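Local coordinates for tail spike protein (Acinetobacter phage vB_AbaP_AS12, PDB 6EU4) that forms the trimeric tailspike of a phage of Acinetobacter baumannii and probably recognises and degrades the capsular polysaccharide of its host, at residues Gly35-Val40 and His60-Ala65. Sequence-based numbering, arbitrary orientation. Where two conformers were deposited one is given.
With ZN (zinc ion), chain D.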
ATOM      1  N   GLY A  35     -22.113  52.183 -21.898  1.00 45.88           N
ATOM      2  CA  GLY A  35     -21.298  51.330 -22.741  1.00 44.79           C
ATOM      3  C   GLY A  35     -19.873  51.793 -22.983  1.00 43.30           C
ATOM      4  O   GLY A  35     -19.144  51.121 -23.726  1.00 42.67           O
HETATM    5  N   MSE A  36     -19.459  52.917 -22.405  1.00 43.57           N
HETATM    6  CA  MSE A  36     -18.085  53.405 -22.512  0.50 44.15           C
HETATM    7  C   MSE A  36     -17.097  52.388 -21.924  1.00 40.09           C
HETATM    8  O   MSE A  36     -17.416  51.702 -20.957  1.00 37.48           O
HETATM    9  CB  MSE A  36     -17.974  54.757 -21.788  0.50 47.33           C
HETATM   10  CG  MSE A  36     -16.600  55.423 -21.804  0.50 49.88           C
HETATM   11 SE   MSE A  36     -16.667  57.274 -21.121  0.50 52.78          SE
HETATM   12  CE  MSE A  36     -17.648  58.099 -22.587  0.50 54.83           C
ATOM     13  N   VAL A  37     -15.893  52.299 -22.494  1.00 37.83           N
ATOM     14  CA  VAL A  37     -14.853  51.386 -22.012  1.00 36.26           C
ATOM     15  C   VAL A  37     -13.686  52.207 -21.482  1.00 35.99           C
ATOM     16  O   VAL A  37     -13.191  53.112 -22.167  1.00 38.51           O
ATOM     17  CB  VAL A  37     -14.366  50.429 -23.115  1.00 37.70           C
ATOM     18  CG1 VAL A  37     -13.329  49.453 -22.549  1.00 34.54           C
ATOM     19  CG2 VAL A  37     -15.530  49.679 -23.756  1.00 38.73           C
ATOM     20  N   ALA A  38     -13.239  51.874 -20.273  1.00 34.83           N
ATOM     21  CA  ALA A  38     -12.082  52.486 -19.648  1.00 36.91           C
ATOM     22  C   ALA A  38     -11.063  51.413 -19.285  1.00 35.71           C
ATOM     23  O   ALA A  38     -11.419  50.259 -19.027  1.00 34.09           O
ATOM     24  CB  ALA A  38     -12.475  53.259 -18.382  1.00 38.83           C
ATOM     25  N   TYR A  39      -9.796  51.807 -19.266  1.00 32.88           N
ATOM     26  CA  TYR A  39      -8.709  50.984 -18.752  1.00 34.36           C
ATOM     27  C   TYR A  39      -8.199  51.621 -17.469  1.00 31.35           C
ATOM     28  O   TYR A  39      -7.708  52.751 -17.494  1.00 32.84           O
ATOM     29  CB  TYR A  39      -7.576  50.853 -19.768  1.00 34.80           C
ATOM     30  CG  TYR A  39      -6.448  49.976 -19.275  1.00 33.77           C
ATOM     31  CD1 TYR A  39      -6.542  48.593 -19.347  1.00 34.50           C
ATOM     32  CD2 TYR A  39      -5.300  50.527 -18.725  1.00 34.00           C
ATOM     33  CE1 TYR A  39      -5.517  47.778 -18.886  1.00 36.47           C
ATOM     34  CE2 TYR A  39      -4.274  49.731 -18.272  1.00 34.52           C
ATOM     35  CZ  TYR A  39      -4.385  48.357 -18.353  1.00 36.60           C
ATOM     36  OH  TYR A  39      -3.361  47.567 -17.894  1.00 35.81           O
ATOM     37  N   VAL A  40      -8.312  50.897 -16.354  1.00 30.26           N
ATOM     38  CA  VAL A  40      -7.842  51.381 -15.062  1.00 31.30           C
ATOM     39  C   VAL A  40      -6.426  50.865 -14.834  1.00 29.14           C
ATOM     40  O   VAL A  40      -6.181  49.654 -14.884  1.00 28.16           O
ATOM     41  CB  VAL A  40      -8.784  50.939 -13.928  1.00 32.32           C
ATOM     42  CG1 VAL A  40      -8.269  51.433 -12.575  1.00 31.99           C
ATOM     43  CG2 VAL A  40     -10.203  51.457 -14.167  1.00 32.48           C
ATOM     44  N   HIS A  60      -9.745  46.494 -17.545  1.00 25.12           N
ATOM     45  CA  HIS A  60     -10.777  47.156 -18.332  1.00 27.91           C
ATOM     46  C   HIS A  60     -12.096  47.167 -17.573  1.00 27.48           C
ATOM     47  O   HIS A  60     -12.428  46.218 -16.850  1.00 25.37           O
ATOM     48  CB  HIS A  60     -10.971  46.458 -19.681  1.00 33.65           C
ATOM     49  CG  HIS A  60      -9.764  46.490 -20.566  1.00 40.49           C
ATOM     50  ND1 HIS A  60      -8.755  45.556 -20.475  1.00 43.11           N
ATOM     51  CD2 HIS A  60      -9.402  47.340 -21.557  1.00 43.83           C
ATOM     52  CE1 HIS A  60      -7.824  45.829 -21.371  1.00 44.04           C
ATOM     53  NE2 HIS A  60      -8.194  46.902 -22.044  1.00 45.20           N
ATOM     54  N   ARG A  61     -12.841  48.256 -17.732  1.00 27.89           N
ATOM     55  CA  ARG A  61     -14.190  48.364 -17.202  1.00 28.07           C
ATOM     56  C   ARG A  61     -15.113  48.926 -18.267  1.00 27.54           C
ATOM     57  O   ARG A  61     -14.691  49.690 -19.142  1.00 29.58           O
ATOM     58  CB  ARG A  61     -14.232  49.241 -15.953  1.00 30.91           C
ATOM     59  CG  ARG A  61     -13.447  48.627 -14.807  1.00 30.92           C
ATOM     60  CD  ARG A  61     -13.808  49.192 -13.464  1.00 30.86           C
ATOM     61  NE  ARG A  61     -13.127  48.443 -12.404  1.00 29.03           N
ATOM     62  CZ  ARG A  61     -13.726  47.731 -11.459  1.00 26.15           C
ATOM     63  NH1 ARG A  61     -15.045  47.639 -11.393  1.00 26.41           N
ATOM     64  NH2 ARG A  61     -12.994  47.104 -10.559  1.00 27.79           N
ATOM     65  N   ILE A  62     -16.376  48.527 -18.189  1.00 28.81           N
ATOM     66  CA  ILE A  62     -17.411  49.004 -19.098  1.00 29.50           C
ATOM     67  C   ILE A  62     -18.513  49.635 -18.269  1.00 29.64           C
ATOM     68  O   ILE A  62     -19.017  49.021 -17.321  1.00 30.79           O
ATOM     69  CB  ILE A  62     -17.973  47.869 -19.971  1.00 30.34           C
ATOM     70  CG1 ILE A  62     -16.847  47.219 -20.778  1.00 32.62           C
ATOM     71  CG2 ILE A  62     -19.062  48.415 -20.892  1.00 30.87           C
ATOM     72  CD1 ILE A  62     -17.276  45.978 -21.564  1.00 34.84           C
ATOM     73  N   TYR A  63     -18.906  50.844 -18.640  1.00 33.25           N
ATOM     74  CA  TYR A  63     -19.927  51.564 -17.893  1.00 34.27           C
ATOM     75  C   TYR A  63     -21.315  51.010 -18.202  1.00 34.43           C
ATOM     76  O   TYR A  63     -21.709  50.909 -19.367  1.00 35.93           O
ATOM     77  CB  TYR A  63     -19.857  53.052 -18.221  1.00 35.01           C
ATOM     78  CG  TYR A  63     -20.813  53.874 -17.401  1.00 37.36           C
ATOM     79  CD1 TYR A  63     -20.736  53.869 -16.015  1.00 37.33           C
ATOM     80  CD2 TYR A  63     -21.795  54.652 -18.006  1.00 40.59           C
ATOM     81  CE1 TYR A  63     -21.607  54.614 -15.252  1.00 39.10           C
ATOM     82  CE2 TYR A  63     -22.670  55.403 -17.249  1.00 41.36           C
ATOM     83  CZ  TYR A  63     -22.568  55.380 -15.871  1.00 40.75           C
ATOM     84  OH  TYR A  63     -23.428  56.113 -15.104  1.00 41.10           O
ATOM     85  N   VAL A  64     -22.039  50.623 -17.154  1.00 33.04           N
ATOM     86  CA  VAL A  64     -23.415  50.136 -17.262  1.00 33.65           C
ATOM     87  C   VAL A  64     -24.301  51.161 -16.556  1.00 36.16           C
ATOM     88  O   VAL A  64     -24.456  51.121 -15.329  1.00 35.39           O
ATOM     89  CB  VAL A  64     -23.581  48.741 -16.653  1.00 34.92           C
ATOM     90  CG1 VAL A  64     -25.022  48.269 -16.785  1.00 37.67           C
ATOM     91  CG2 VAL A  64     -22.632  47.752 -17.309  1.00 33.32           C
ATOM     92  N   ALA A  65     -24.907  52.061 -17.341  1.00 39.03           N
ATOM     93  CA  ALA A  65     -25.593  53.224 -16.775  1.00 39.31           C
ATOM     94  C   ALA A  65     -26.690  52.824 -15.794  1.00 38.95           C
ATOM     95  O   ALA A  65     -26.913  53.512 -14.790  1.00 38.58           O
ATOM     96  CB  ALA A  65     -26.184  54.083 -17.890  1.00 41.04           C
TER
HETATM   97 ZN    ZN D 801      -6.744  46.830 -23.439  1.00 34.65          ZN
HETATM   98  O   HOH W   1      -7.095  48.845 -24.402  1.00 19.58           O
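Two neighbouring antiparallel strands, 37-40 and 59-63, lie inside a small five-stranded mixed sheet near the N-terminal end of the modelled chain, ahead in sequence of the long run of parallel strands, consistent with the beta-helix of phage tailspikes. Four backbone hydrogen bonds join them. Ala38 and Arg61 form the hydrogen-bonded pair: Ala38 N gives to Arg61 O at 2.9 Å and Arg61 N gives back to Ala38 O at 2.8 Å, both nearly straight. Farther along, Tyr63 N reaches Met36 O, and Gly35 N closes on Tyr63 O with a more bent geometry (151° at the hydrogen). Gly35 has a positive phi (89°), where a side chain would jam against the preceding carbonyl.

On one face of the sheet Val37 and Ile62 lie side by side, CG2 of Val37 4.1 Å from CG1 of Ile62. The opposite face carries Ala38 and Arg61; Arg61 NH2 is hydrogen-bonded to Phe74 O and NH1 to Trp80 O.

Tyr39 and His60 share the face of Val37 and Ile62. Their rings form a T-shaped stack, planes at 67°: Tyr39, with CG anti to its backbone N, sets its CD1 edge over the centre of the imidazole. His60 also stacks on Tyr39 of a neighbouring subunit, so aromatic rings flank the metal site at the trimer interface. There the three subunits each contribute His60 to one zinc ion, a water completes the ligands seen, and His60 NE2 of this chain binds ZN at 2.0 Å.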